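Local coordinates for 3-guanidinopropionase (Pseudomonas aeruginosa, PDB 3NIQ), which catalyses the manganese-dependent hydrolysis of 3-guanidinopropanoate to beta-alanine and urea, at residues Pro21-Leu26 with Val85-Asp90; Arg138-Gly143 with Ala232-Val237; Arg182-Gly187 with Arg207-Glu212; Leu263-Leu268 with Ala300-Glu305. All coordinates share one frame; numbering follows the deposited sequence.

Interaction 1 (Pro21-Leu26 with Val85-Asp90)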
loop_
_atom_site.group_PDB
_atom_site.type_symbol
_atom_site.label_atom_id
_atom_site.label_comp_id
_atom_site.label_asym_id
_atom_site.label_seq_id
_atom_site.Cartn_x
_atom_site.Cartn_y
_atom_site.Cartn_z
ATOM N N PRO A 21 13.701 -18.782 6.102
ATOM C CA PRO A 21 12.891 -18.209 7.184
ATOM C C PRO A 21 12.023 -19.218 7.960
ATOM O O PRO A 21 10.821 -19.319 7.724
ATOM C CB PRO A 21 12.026 -17.160 6.464
ATOM C CG PRO A 21 11.891 -17.669 5.064
ATOM C CD PRO A 21 13.204 -18.392 4.765
ATOM N N THR A 22 12.635 -19.930 8.901
ATOM C CA THR A 22 11.886 -20.770 9.840
ATOM C C THR A 22 11.518 -19.950 11.084
ATOM O O THR A 22 12.093 -18.892 11.318
ATOM C CB THR A 22 12.762 -21.934 10.322
ATOM O OG1 THR A 22 14.000 -21.399 10.785
ATOM C CG2 THR A 22 13.047 -22.922 9.205
ATOM N N PHE A 23 10.594 -20.447 11.912
ATOM C CA PHE A 23 10.266 -19.727 13.139
ATOM C C PHE A 23 11.537 -19.458 13.937
ATOM O O PHE A 23 12.298 -20.384 14.218
ATOM C CB PHE A 23 9.285 -20.524 14.005
ATOM C CG PHE A 23 7.880 -20.498 13.504
ATOM C CD1 PHE A 23 7.223 -19.274 13.292
ATOM C CD2 PHE A 23 7.195 -21.693 13.263
ATOM C CE1 PHE A 23 5.898 -19.244 12.827
ATOM C CE2 PHE A 23 5.870 -21.674 12.829
ATOM C CZ PHE A 23 5.229 -20.431 12.589
ATOM N N MET A 24 11.757 -18.188 14.282
ATOM C CA MET A 24 12.906 -17.748 15.084
ATOM C C MET A 24 14.241 -18.161 14.442
ATOM O O MET A 24 15.250 -18.207 15.126
ATOM C CB MET A 24 12.818 -18.298 16.521
ATOM C CG MET A 24 11.431 -18.178 17.191
ATOM S SD MET A 24 10.916 -16.476 17.389
ATOM C CE MET A 24 9.282 -16.708 18.147
ATOM N N ARG A 25 14.221 -18.488 13.143
ATOM C CA ARG A 25 15.404 -19.001 12.414
ATOM C C ARG A 25 16.039 -20.204 13.097
ATOM O O ARG A 25 17.267 -20.358 13.118
ATOM C CB ARG A 25 16.453 -17.891 12.193
ATOM C CG ARG A 25 15.882 -16.649 11.468
ATOM C CD ARG A 25 16.955 -15.887 10.700
ATOM N NE ARG A 25 17.918 -15.263 11.602
ATOM C CZ ARG A 25 19.082 -14.750 11.204
ATOM N NH1 ARG A 25 19.434 -14.780 9.920
ATOM N NH2 ARG A 25 19.895 -14.206 12.089
ATOM N N LEU A 26 15.193 -21.064 13.645
ATOM C CA LEU A 26 15.638 -22.291 14.284
ATOM C C LEU A 26 15.754 -23.373 13.220
ATOM O O LEU A 26 15.285 -23.175 12.076
ATOM C CB LEU A 26 14.627 -22.702 15.383
ATOM C CG LEU A 26 14.621 -21.864 16.669
ATOM C CD1 LEU A 26 13.287 -21.967 17.398
ATOM C CD2 LEU A 26 15.736 -22.268 17.635
ATOM N N VAL A 85 13.891 -26.289 21.438
ATOM C CA VAL A 85 12.865 -25.609 20.637
ATOM C C VAL A 85 13.179 -25.794 19.159
ATOM O O VAL A 85 14.349 -25.757 18.739
ATOM C CB VAL A 85 12.796 -24.091 20.962
ATOM C CG1 VAL A 85 11.519 -23.453 20.366
ATOM C CG2 VAL A 85 12.810 -23.867 22.470
ATOM N N GLY A 86 12.140 -26.000 18.360
ATOM C CA GLY A 86 12.338 -26.185 16.928
ATOM C C GLY A 86 11.126 -25.824 16.104
ATOM O O GLY A 86 10.017 -25.709 16.638
ATOM N N ASP A 87 11.341 -25.635 14.803
ATOM C CA ASP A 87 10.247 -25.386 13.856
ATOM C C ASP A 87 9.769 -26.743 13.379
ATOM O O ASP A 87 10.455 -27.436 12.632
ATOM C CB ASP A 87 10.704 -24.487 12.682
ATOM C CG ASP A 87 9.550 -24.068 11.762
ATOM O OD1 ASP A 87 8.584 -24.835 11.624
ATOM O OD2 ASP A 87 9.609 -22.971 11.160
ATOM N N LEU A 88 8.594 -27.131 13.848
ATOM C CA LEU A 88 8.015 -28.412 13.529
ATOM C C LEU A 88 7.241 -28.391 12.214
ATOM O O LEU A 88 6.531 -29.328 11.897
ATOM C CB LEU A 88 7.093 -28.859 14.677
ATOM C CG LEU A 88 7.566 -29.975 15.598
ATOM C CD1 LEU A 88 6.429 -30.342 16.547
ATOM C CD2 LEU A 88 8.063 -31.239 14.813
ATOM N N GLY A 89 7.376 -27.326 11.434
ATOM C CA GLY A 89 6.684 -27.272 10.148
ATOM C C GLY A 89 5.223 -26.883 10.354
ATOM O O GLY A 89 4.863 -26.296 11.393
ATOM N N ASP A 90 4.392 -27.184 9.357
ATOM C CA ASP A 90 2.966 -26.877 9.405
ATOM C C ASP A 90 2.119 -28.124 9.595
ATOM O O ASP A 90 2.404 -29.153 9.001
ATOM C CB ASP A 90 2.515 -26.217 8.094
ATOM C CG ASP A 90 3.013 -24.791 7.938
ATOM O OD1 ASP A 90 3.471 -24.160 8.925
ATOM O OD2 ASP A 90 2.930 -24.307 6.800
#

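Interaction 2 (Arg138-Gly143 with Ala232-Val237)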
loop_
_atom_site.group_PDB
_atom_site.type_symbol
_atom_site.label_atom_id
_atom_site.label_comp_id
_atom_site.label_asym_id
_atom_site.label_seq_id
_atom_site.Cartn_x
_atom_site.Cartn_y
_atom_site.Cartn_z
ATOM N N ARG A 138 -7.657 -34.311 25.666
ATOM C CA ARG A 138 -8.285 -35.617 25.453
ATOM C C ARG A 138 -8.357 -36.457 26.745
ATOM O O ARG A 138 -9.378 -37.095 27.005
ATOM C CB ARG A 138 -7.579 -36.386 24.316
ATOM C CG ARG A 138 -8.264 -37.712 23.918
ATOM C CD ARG A 138 -7.708 -38.304 22.622
ATOM N NE ARG A 138 -6.292 -38.688 22.695
ATOM C CZ ARG A 138 -5.818 -39.922 22.482
ATOM N NH1 ARG A 138 -6.635 -40.934 22.179
ATOM N NH2 ARG A 138 -4.508 -40.148 22.559
ATOM N N GLU A 139 -7.298 -36.444 27.552
ATOM C CA GLU A 139 -7.330 -37.153 28.846
ATOM C C GLU A 139 -7.878 -36.321 30.005
ATOM O O GLU A 139 -8.581 -36.849 30.880
ATOM C CB GLU A 139 -5.943 -37.646 29.241
ATOM C CG GLU A 139 -5.355 -38.720 28.358
ATOM C CD GLU A 139 -3.903 -38.975 28.727
ATOM O OE1 GLU A 139 -3.667 -39.726 29.709
ATOM O OE2 GLU A 139 -3.006 -38.398 28.058
ATOM N N ARG A 140 -7.403 -34.970 30.083
ATOM C CA ARG A 140 -7.900 -34.097 31.125
ATOM C C ARG A 140 -8.287 -32.744 30.554
ATOM O O ARG A 140 -7.672 -32.311 29.635
ATOM C CB ARG A 140 -6.874 -33.921 32.247
ATOM C CG ARG A 140 -5.541 -33.346 31.831
ATOM C CD ARG A 140 -4.571 -33.091 32.977
ATOM N NE ARG A 140 -3.346 -32.500 32.487
ATOM C CZ ARG A 140 -2.293 -32.211 33.207
ATOM N NH1 ARG A 140 -2.291 -32.419 34.498
ATOM N NH2 ARG A 140 -1.245 -31.712 32.641
ATOM N N PRO A 141 -9.273 -32.047 31.078
ATOM C CA PRO A 141 -9.626 -30.744 30.527
ATOM C C PRO A 141 -8.571 -29.664 30.786
ATOM O O PRO A 141 -7.790 -29.748 31.748
ATOM C CB PRO A 141 -10.946 -30.398 31.237
ATOM C CG PRO A 141 -10.955 -31.269 32.507
ATOM C CD PRO A 141 -10.279 -32.534 32.054
ATOM N N LEU A 142 -8.566 -28.651 29.921
ATOM C CA LEU A 142 -7.605 -27.546 30.005
ATOM C C LEU A 142 -8.286 -26.360 30.655
ATOM O O LEU A 142 -9.512 -26.211 30.541
ATOM C CB LEU A 142 -7.158 -27.117 28.577
ATOM C CG LEU A 142 -6.391 -28.108 27.715
ATOM C CD1 LEU A 142 -6.309 -27.642 26.259
ATOM C CD2 LEU A 142 -5.001 -28.358 28.259
ATOM N N GLY A 143 -7.512 -25.538 31.351
ATOM C CA GLY A 143 -7.920 -24.166 31.656
ATOM C C GLY A 143 -7.415 -23.260 30.520
ATOM O O GLY A 143 -6.599 -23.695 29.682
ATOM N N ALA A 232 -3.684 -23.086 39.671
ATOM C CA ALA A 232 -2.452 -23.875 39.502
ATOM C C ALA A 232 -2.625 -24.995 38.474
ATOM O O ALA A 232 -1.681 -25.741 38.210
ATOM C CB ALA A 232 -1.973 -24.439 40.875
ATOM N N GLY A 233 -3.810 -25.083 37.868
ATOM C CA GLY A 233 -4.120 -26.164 36.910
ATOM C C GLY A 233 -3.479 -26.020 35.540
ATOM O O GLY A 233 -2.876 -24.976 35.227
ATOM N N PRO A 234 -3.564 -27.082 34.722
ATOM C CA PRO A 234 -3.034 -27.055 33.354
ATOM C C PRO A 234 -3.716 -25.949 32.555
ATOM O O PRO A 234 -4.949 -25.865 32.549
ATOM C CB PRO A 234 -3.429 -28.426 32.792
ATOM C CG PRO A 234 -4.434 -29.014 33.796
ATOM C CD PRO A 234 -4.090 -28.416 35.091
ATOM N N THR A 235 -2.924 -25.096 31.906
ATOM C CA THR A 235 -3.475 -23.878 31.317
ATOM C C THR A 235 -2.919 -23.595 29.941
ATOM O O THR A 235 -1.726 -23.680 29.722
ATOM C CB THR A 235 -3.238 -22.661 32.212
ATOM O OG1 THR A 235 -3.786 -22.914 33.504
ATOM C CG2 THR A 235 -3.899 -21.411 31.624
ATOM N N TYR A 236 -3.814 -23.266 29.013
ATOM C CA TYR A 236 -3.435 -22.949 27.657
ATOM C C TYR A 236 -3.636 -21.459 27.443
ATOM O O TYR A 236 -4.593 -20.870 27.951
ATOM C CB TYR A 236 -4.317 -23.756 26.707
ATOM C CG TYR A 236 -3.978 -23.685 25.239
ATOM C CD1 TYR A 236 -3.218 -24.690 24.633
ATOM C CD2 TYR A 236 -4.473 -22.644 24.426
ATOM C CE1 TYR A 236 -2.923 -24.648 23.261
ATOM C CE2 TYR A 236 -4.184 -22.598 23.047
ATOM C CZ TYR A 236 -3.411 -23.605 22.476
ATOM O OH TYR A 236 -3.124 -23.591 21.119
ATOM N N VAL A 237 -2.749 -20.838 26.674
ATOM C CA VAL A 237 -2.947 -19.420 26.338
ATOM C C VAL A 237 -3.237 -19.278 24.866
ATOM O O VAL A 237 -2.455 -19.692 24.011
ATOM C CB VAL A 237 -1.731 -18.552 26.716
ATOM C CG1 VAL A 237 -2.022 -17.079 26.415
ATOM C CG2 VAL A 237 -1.389 -18.743 28.179
#

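Interaction 3 (Arg182-Gly187 with Arg207-Glu212)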
loop_
_atom_site.group_PDB
_atom_site.type_symbol
_atom_site.label_atom_id
_atom_site.label_comp_id
_atom_site.label_asym_id
_atom_site.label_seq_id
_atom_site.Cartn_x
_atom_site.Cartn_y
_atom_site.Cartn_z
ATOM N N ARG A 182 -12.242 -22.578 34.695
ATOM C CA ARG A 182 -10.874 -22.125 34.623
ATOM C C ARG A 182 -10.606 -21.422 33.281
ATOM O O ARG A 182 -9.506 -21.467 32.757
ATOM C CB ARG A 182 -9.902 -23.284 34.877
ATOM C CG ARG A 182 -10.049 -23.850 36.301
ATOM C CD ARG A 182 -8.829 -24.657 36.754
ATOM N NE ARG A 182 -8.451 -25.665 35.781
ATOM C CZ ARG A 182 -7.396 -25.562 34.970
ATOM N NH1 ARG A 182 -6.590 -24.479 34.978
ATOM N NH2 ARG A 182 -7.160 -26.540 34.137
ATOM N N THR A 183 -11.631 -20.770 32.742
ATOM C CA THR A 183 -11.490 -20.007 31.502
ATOM C C THR A 183 -11.751 -18.538 31.764
ATOM O O THR A 183 -12.752 -18.155 32.375
ATOM C CB THR A 183 -12.436 -20.554 30.422
ATOM O OG1 THR A 183 -12.140 -21.947 30.213
ATOM C CG2 THR A 183 -12.283 -19.789 29.098
ATOM N N VAL A 184 -10.829 -17.710 31.305
ATOM C CA VAL A 184 -10.994 -16.272 31.424
ATOM C C VAL A 184 -10.683 -15.634 30.061
ATOM O O VAL A 184 -9.670 -15.972 29.417
ATOM C CB VAL A 184 -10.175 -15.676 32.594
ATOM C CG1 VAL A 184 -8.687 -16.007 32.469
ATOM C CG2 VAL A 184 -10.410 -14.117 32.706
ATOM N N GLN A 185 -11.589 -14.761 29.619
ATOM C CA GLN A 185 -11.492 -14.111 28.305
ATOM C C GLN A 185 -11.315 -12.621 28.513
ATOM O O GLN A 185 -12.046 -12.022 29.291
ATOM C CB GLN A 185 -12.733 -14.401 27.460
ATOM C CG GLN A 185 -13.026 -15.906 27.319
ATOM C CD GLN A 185 -14.279 -16.155 26.517
ATOM O OE1 GLN A 185 -15.350 -15.641 26.846
ATOM N NE2 GLN A 185 -14.150 -16.919 25.444
ATOM N N ILE A 186 -10.312 -12.039 27.843
ATOM C CA ILE A 186 -9.925 -10.656 28.074
ATOM C C ILE A 186 -9.917 -9.839 26.781
ATOM O O ILE A 186 -9.261 -10.231 25.803
ATOM C CB ILE A 186 -8.497 -10.578 28.680
ATOM C CG1 ILE A 186 -8.384 -11.444 29.945
ATOM C CG2 ILE A 186 -8.152 -9.122 28.967
ATOM C CD1 ILE A 186 -6.992 -11.584 30.500
ATOM N N GLY A 187 -10.628 -8.708 26.782
ATOM C CA GLY A 187 -10.593 -7.783 25.661
ATOM C C GLY A 187 -11.880 -7.705 24.849
ATOM O O GLY A 187 -11.947 -6.938 23.889
ATOM N N ARG A 207 -15.235 -16.633 33.103
ATOM C CA ARG A 207 -14.968 -15.253 33.482
ATOM C C ARG A 207 -14.694 -14.429 32.215
ATOM O O ARG A 207 -13.758 -14.725 31.448
ATOM C CB ARG A 207 -13.784 -15.155 34.436
ATOM C CG ARG A 207 -13.418 -13.704 34.837
ATOM C CD ARG A 207 -14.489 -13.097 35.786
ATOM N NE ARG A 207 -13.980 -11.878 36.424
ATOM C CZ ARG A 207 -14.226 -10.647 36.002
ATOM N NH1 ARG A 207 -15.008 -10.448 34.943
ATOM N NH2 ARG A 207 -13.693 -9.610 36.641
ATOM N N VAL A 208 -15.509 -13.399 32.001
ATOM C CA VAL A 208 -15.385 -12.561 30.799
ATOM C C VAL A 208 -15.004 -11.161 31.193
ATOM O O VAL A 208 -15.777 -10.452 31.841
ATOM C CB VAL A 208 -16.678 -12.520 29.962
ATOM C CG1 VAL A 208 -16.493 -11.594 28.775
ATOM C CG2 VAL A 208 -17.045 -13.916 29.465
ATOM N N ILE A 209 -13.794 -10.759 30.813
ATOM C CA ILE A 209 -13.353 -9.399 31.092
ATOM C C ILE A 209 -13.430 -8.604 29.804
ATOM O O ILE A 209 -12.480 -8.571 29.008
ATOM C CB ILE A 209 -11.956 -9.368 31.730
ATOM C CG1 ILE A 209 -11.987 -10.182 33.038
ATOM C CG2 ILE A 209 -11.501 -7.929 31.973
ATOM C CD1 ILE A 209 -10.619 -10.396 33.691
ATOM N N HIS A 210 -14.593 -7.991 29.593
ATOM C CA HIS A 210 -14.798 -7.072 28.469
ATOM C C HIS A 210 -13.772 -5.952 28.458
ATOM O O HIS A 210 -13.230 -5.591 29.504
ATOM C CB HIS A 210 -16.209 -6.470 28.523
ATOM C CG HIS A 210 -17.284 -7.445 28.150
ATOM N ND1 HIS A 210 -17.845 -8.311 29.057
ATOM C CD2 HIS A 210 -17.899 -7.690 26.969
ATOM C CE1 HIS A 210 -18.763 -9.048 28.457
ATOM N NE2 HIS A 210 -18.811 -8.697 27.187
ATOM N N MET A 211 -13.534 -5.385 27.275
ATOM C CA MET A 211 -12.609 -4.254 27.136
ATOM C C MET A 211 -12.863 -3.171 28.182
ATOM O O MET A 211 -11.922 -2.634 28.772
ATOM C CB MET A 211 -12.723 -3.644 25.733
ATOM C CG MET A 211 -11.623 -2.695 25.433
ATOM S SD MET A 211 -10.036 -3.527 25.235
ATOM C CE MET A 211 -8.981 -2.101 25.394
ATOM N N GLU A 212 -14.135 -2.861 28.410
ATOM C CA GLU A 212 -14.510 -1.806 29.363
ATOM C C GLU A 212 -14.006 -2.135 30.755
ATOM O O GLU A 212 -13.443 -1.277 31.432
ATOM C CB GLU A 212 -16.031 -1.595 29.388
ATOM C CG GLU A 212 -16.625 -0.991 28.111
ATOM C CD GLU A 212 -16.604 -1.939 26.894
ATOM O OE1 GLU A 212 -16.720 -3.180 27.061
ATOM O OE2 GLU A 212 -16.475 -1.429 25.760
#

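Interaction 4 (Leu263-Leu268 with Ala300-Glu305)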
loop_
_atom_site.group_PDB
_atom_site.type_symbol
_atom_site.label_atom_id
_atom_site.label_comp_id
_atom_site.label_asym_id
_atom_site.label_seq_id
_atom_site.Cartn_x
_atom_site.Cartn_y
_atom_site.Cartn_z
ATOM N N LEU A 263 1.730 -2.945 23.858
ATOM C CA LEU A 263 2.360 -2.825 25.172
ATOM C C LEU A 263 1.545 -3.526 26.291
ATOM O O LEU A 263 2.087 -4.290 27.089
ATOM C CB LEU A 263 2.559 -1.343 25.495
ATOM C CG LEU A 263 2.910 -1.052 26.947
ATOM C CD1 LEU A 263 4.339 -1.492 27.247
ATOM C CD2 LEU A 263 2.717 0.437 27.233
ATOM N N GLN A 264 0.244 -3.257 26.336
ATOM C CA GLN A 264 -0.638 -3.928 27.297
ATOM C C GLN A 264 -0.633 -5.457 27.134
ATOM O O GLN A 264 -0.604 -6.185 28.127
ATOM C CB GLN A 264 -2.057 -3.380 27.185
ATOM C CG GLN A 264 -2.239 -2.022 27.840
ATOM C CD GLN A 264 -3.535 -1.381 27.436
ATOM O OE1 GLN A 264 -4.134 -1.718 26.398
ATOM N NE2 GLN A 264 -3.996 -0.449 28.259
ATOM N N ALA A 265 -0.646 -5.935 25.890
ATOM C CA ALA A 265 -0.605 -7.386 25.623
ATOM C C ALA A 265 0.680 -8.045 26.130
ATOM O O ALA A 265 0.645 -9.141 26.704
ATOM C CB ALA A 265 -0.818 -7.682 24.128
ATOM N N GLN A 266 1.809 -7.375 25.937
ATOM C CA GLN A 266 3.088 -7.878 26.433
ATOM C C GLN A 266 3.076 -7.929 27.958
ATOM O O GLN A 266 3.517 -8.908 28.555
ATOM C CB GLN A 266 4.248 -7.003 25.946
ATOM C CG GLN A 266 4.630 -7.202 24.472
ATOM C CD GLN A 266 5.749 -6.265 24.048
ATOM O OE1 GLN A 266 5.624 -5.053 24.170
ATOM N NE2 GLN A 266 6.846 -6.828 23.537
ATOM N N GLN A 267 2.573 -6.876 28.589
ATOM C CA GLN A 267 2.523 -6.839 30.056
ATOM C C GLN A 267 1.617 -7.950 30.594
ATOM O O GLN A 267 1.940 -8.613 31.576
ATOM C CB GLN A 267 2.012 -5.483 30.562
ATOM C CG GLN A 267 2.934 -4.294 30.216
ATOM C CD GLN A 267 2.292 -2.934 30.527
ATOM O OE1 GLN A 267 1.085 -2.728 30.331
ATOM N NE2 GLN A 267 3.104 -1.997 30.984
ATOM N N LEU A 268 0.478 -8.165 29.950
ATOM C CA LEU A 268 -0.433 -9.206 30.447
ATOM C C LEU A 268 0.177 -10.595 30.286
ATOM O O LEU A 268 0.128 -11.417 31.213
ATOM C CB LEU A 268 -1.788 -9.099 29.759
ATOM C CG LEU A 268 -2.537 -7.825 30.162
ATOM C CD1 LEU A 268 -3.645 -7.524 29.167
ATOM C CD2 LEU A 268 -3.133 -7.990 31.564
ATOM N N ALA A 300 4.814 -12.594 15.666
ATOM C CA ALA A 300 6.119 -13.158 15.983
ATOM C C ALA A 300 6.576 -12.761 17.378
ATOM O O ALA A 300 7.140 -13.580 18.113
ATOM C CB ALA A 300 7.177 -12.739 14.921
ATOM N N THR A 301 6.320 -11.522 17.770
ATOM C CA THR A 301 6.772 -11.072 19.086
ATOM C C THR A 301 5.964 -11.721 20.225
ATOM O O THR A 301 6.534 -12.223 21.179
ATOM C CB THR A 301 6.719 -9.539 19.226
ATOM O OG1 THR A 301 7.374 -8.925 18.110
ATOM C CG2 THR A 301 7.459 -9.111 20.508
ATOM N N MET A 302 4.639 -11.737 20.115
ATOM C CA MET A 302 3.827 -12.436 21.120
ATOM C C MET A 302 4.198 -13.933 21.173
ATOM O O MET A 302 4.262 -14.534 22.249
ATOM C CB MET A 302 2.340 -12.228 20.842
ATOM C CG MET A 302 1.913 -10.752 20.852
ATOM S SD MET A 302 2.359 -9.909 22.395
ATOM C CE MET A 302 1.686 -11.027 23.629
ATOM N N MET A 303 4.510 -14.509 20.020
ATOM C CA MET A 303 4.967 -15.890 19.966
ATOM C C MET A 303 6.215 -16.047 20.843
ATOM O O MET A 303 6.295 -16.959 21.679
ATOM C CB MET A 303 5.302 -16.274 18.521
ATOM C CG MET A 303 5.649 -17.766 18.340
ATOM S SD MET A 303 5.953 -18.200 16.632
ATOM C CE MET A 303 5.759 -19.986 16.723
ATOM N N PHE A 304 7.183 -15.147 20.658
ATOM C CA PHE A 304 8.374 -15.156 21.509
ATOM C C PHE A 304 8.043 -14.950 22.994
ATOM O O PHE A 304 8.606 -15.638 23.850
ATOM C CB PHE A 304 9.394 -14.115 21.050
ATOM C CG PHE A 304 10.680 -14.164 21.830
ATOM C CD1 PHE A 304 11.611 -15.167 21.597
ATOM C CD2 PHE A 304 10.950 -13.224 22.813
ATOM C CE1 PHE A 304 12.786 -15.242 22.327
ATOM C CE2 PHE A 304 12.161 -13.293 23.553
ATOM C CZ PHE A 304 13.057 -14.289 23.295
ATOM N N GLU A 305 7.159 -13.999 23.311
ATOM C CA GLU A 305 6.793 -13.761 24.716
ATOM C C GLU A 305 6.270 -15.073 25.329
ATOM O O GLU A 305 6.642 -15.440 26.437
ATOM C CB GLU A 305 5.709 -12.688 24.860
ATOM C CG GLU A 305 6.049 -11.312 24.292
ATOM C CD GLU A 305 6.925 -10.503 25.224
ATOM O OE1 GLU A 305 7.018 -10.857 26.424
ATOM O OE2 GLU A 305 7.530 -9.521 24.749
#

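Interaction 1 (Pro21-Leu26 with Val85-Asp90)
In the arginase fold of this enzyme, strand 85-90 is an outermost strand of the parallel sheet within its chain, and the loop 21-26 meets it through Thr-22, Phe-23 and Leu-26. Hydrogen bonding centres on the carboxylate of Asp-87: the side chain points at the loop, and with CG anti to the backbone N (chi1 -173°) its OD2 lands beside Phe-23 N. The hydrogen bond from Phe-23 N to OD2 is 2.8 Å long and almost straight at 169°, although the donor sits above the carboxylate plane. OD1 turns back on its own strand, taking the N-H of Gly-89 on the anti lone pair: an Asx turn. With both oxygens engaged, and Arg-62 forming a salt bridge to OD2, the buried carboxylate is fixed in rotation and its negative charge is probably well compensated. Within the loop, Thr-22 OG1 donates to Leu-26 O at 2.5 Å, in the carbonyl plane on a lone pair. Van der Waals contacts surround the polar centre. Thr-22 CB rests 3.4 Å from Asp-87 OD2, and the Phe-23 ring lies obliquely to the carboxylate, the planes 29° apart. Farther along, the Leu-26 branch CD1 meets Val-85 CG1 at 3.8 Å.

Interaction 2 (Arg138-Gly143 with Ala232-Val237)
Gly-233 opens the account with its carbonyl oxygen, which accepts a hydrogen bond from the hydroxyl of Thr-235 two residues on, OG1 to O 2.8 Å. Pro-234, between them, carries most of the side-chain contact. Its CG lies over the centre of one face of the Arg-140 guanidinium, 3.8 Å above the plane, while CB lies closest to NH2 on the same side. Arg-140 gets there with CG in the crowded position between its backbone N and carbonyl carbon (chi1 59°) and the chain then extended from CG to NE, so that the flat cationic group lies across the proline ring at the solvent-exposed edge of the contact. The carbonyl of Pro-234 begins the sheet pairing: Gly-143 N donates to Pro-234 O at 2.8 Å, in the carbonyl plane. Here strand 142-147 joins strand 235-240 in the parallel central sheet of the arginase fold, with Gly-143 and Thr-235 as the bridged pair, their CA atoms 4.5 Å apart. Thr-235 also points its CA-H at Gly-143 O, 3.5 Å from CA to O. The next residue completes the pairing, Tyr-236 N donating to the same Gly-143 O at 2.9 Å from above the carbonyl plane. Tyr-236 has CG anti to its backbone N (chi1 -173°); its CB approaches Leu-142 CD1 at 4.4 Å, while the ring leads away to an edge-to-face contact with Phe-133 and the hydroxyl is hydrogen-bonded to Asp-281.

Interaction 3 (Arg182-Gly187 with Arg207-Glu212)
Four backbone hydrogen bonds join the segments in alternation. Arg-207 N donates to Thr-183 O, Gln-185 N to Arg-207 O, Ile-209 N to Gln-185 O and Gly-187 N to Ile-209 O. Each donor lies nearly along the C=O axis of its acceptor; the shortest bond is Ile-209 N to Gln-185 O at 2.6 Å. Between them, CA-H...O contacts run from Val-184 CA to Arg-207 O (3.2 Å) and from Ile-186 CA to Ile-209 O.

Apolar contacts occupy the face bearing Val-184, Ile-186, Arg-207 and Ile-209. Val-184 CG2 touches Arg-207 CG at 3.7 Å and Ile-209 CD1 at 3.9 Å. The Arg-207 chain bends at chi2 (71°); Ile-209 CG1 lies over one guanidinium face, offset toward its rim, and salt bridges to Glu-213 and Glu-225 hold the charge.

The face of Gln-185 and Val-208 is mixed. Gln-185 OE1 is 3.6 Å from Val-208 CG2 and buried without a polar partner, whereas NE2 donates to His-146. The Gln-185 side chain is about 6 Å from those of the manganese ligands Asp-148 and Asp-152. Strand 183-188, helix 199-204 and strand 207-210 form a beta-alpha-beta unit at one end of the arginase-fold sheet, the paired strand segments running 7° apart.

Interaction 4 (Leu263-Leu268 with Ala300-Glu305)
Gln-266 is the side chain through which helix 262-270 reaches across to helix 294-317. The two helix segments run nearly parallel, their axes crossing at -16° with a closest approach of 10.5 Å, a gap that the side chains must bridge. From CB the chain sets CG anti to the carbonyl carbon and then extends. CG meets two partners at once, lying 4.1 Å from the Met-302 sulfur SD and 3.7 Å from Glu-305 OE2. CD follows, also beside OE2, and the amide ends with NE2 beside both Thr-301 and Glu-305. There NE2 rests 3.8 Å from the methyl Thr-301 CG2 and donates to Glu-305 OE2 at 3.0 Å. The bond is bent, with an angle of 137° at the hydrogen; OE2 is tilted out of the amide plane, the donor comes in from above the carboxylate plane, and the two planes stand 83° apart.

Next to this polar pair the contact is made by a methyl. Met-302, bent at both chi2 and chi3, curls its CE back toward helix 262-270, where it meets the backbone Ala-265 O at 3.8 Å and, less closely, Ala-265 CB at 4.2 Å. The two helices are neighbours in the helical layer beside the sheet of the arginase fold, and Ile-257 and Gly-258 of a neighbouring subunit pack on Thr-301 and Gln-266.

Glu-305 has further partners: its OE1 forms a salt bridge with Arg-270 and a hydrogen bond with His-72. A buried carboxylate gripped by an amide, a guanidinium and an imidazole would probably stay ionised, with the neutral, bent amide bond probably contributing a smaller share of its stabilisation.

Overall arrangement
Interactions 2 and 3 both pair neighbouring parallel strands by backbone hydrogen bonds, and they meet where Arg-182 NH2 approaches Pro-234 O. Both lie near manganese ligands, but interaction 3 is buried, whereas interaction 2 runs from the buried sheet to an exposed arginine-proline contact. Interaction 1 sits at the other end of the same sheet, its centre about 31 Å from that of interaction 3, and fastens a loop to a strand through a buried carboxylate. Interaction 4, likewise buried, joins helices with no backbone-to-backbone hydrogen bond, mainly through side chains, again around a carboxylate; it touches interaction 1 where Met-24 and Phe-23 pack on helix 294-317.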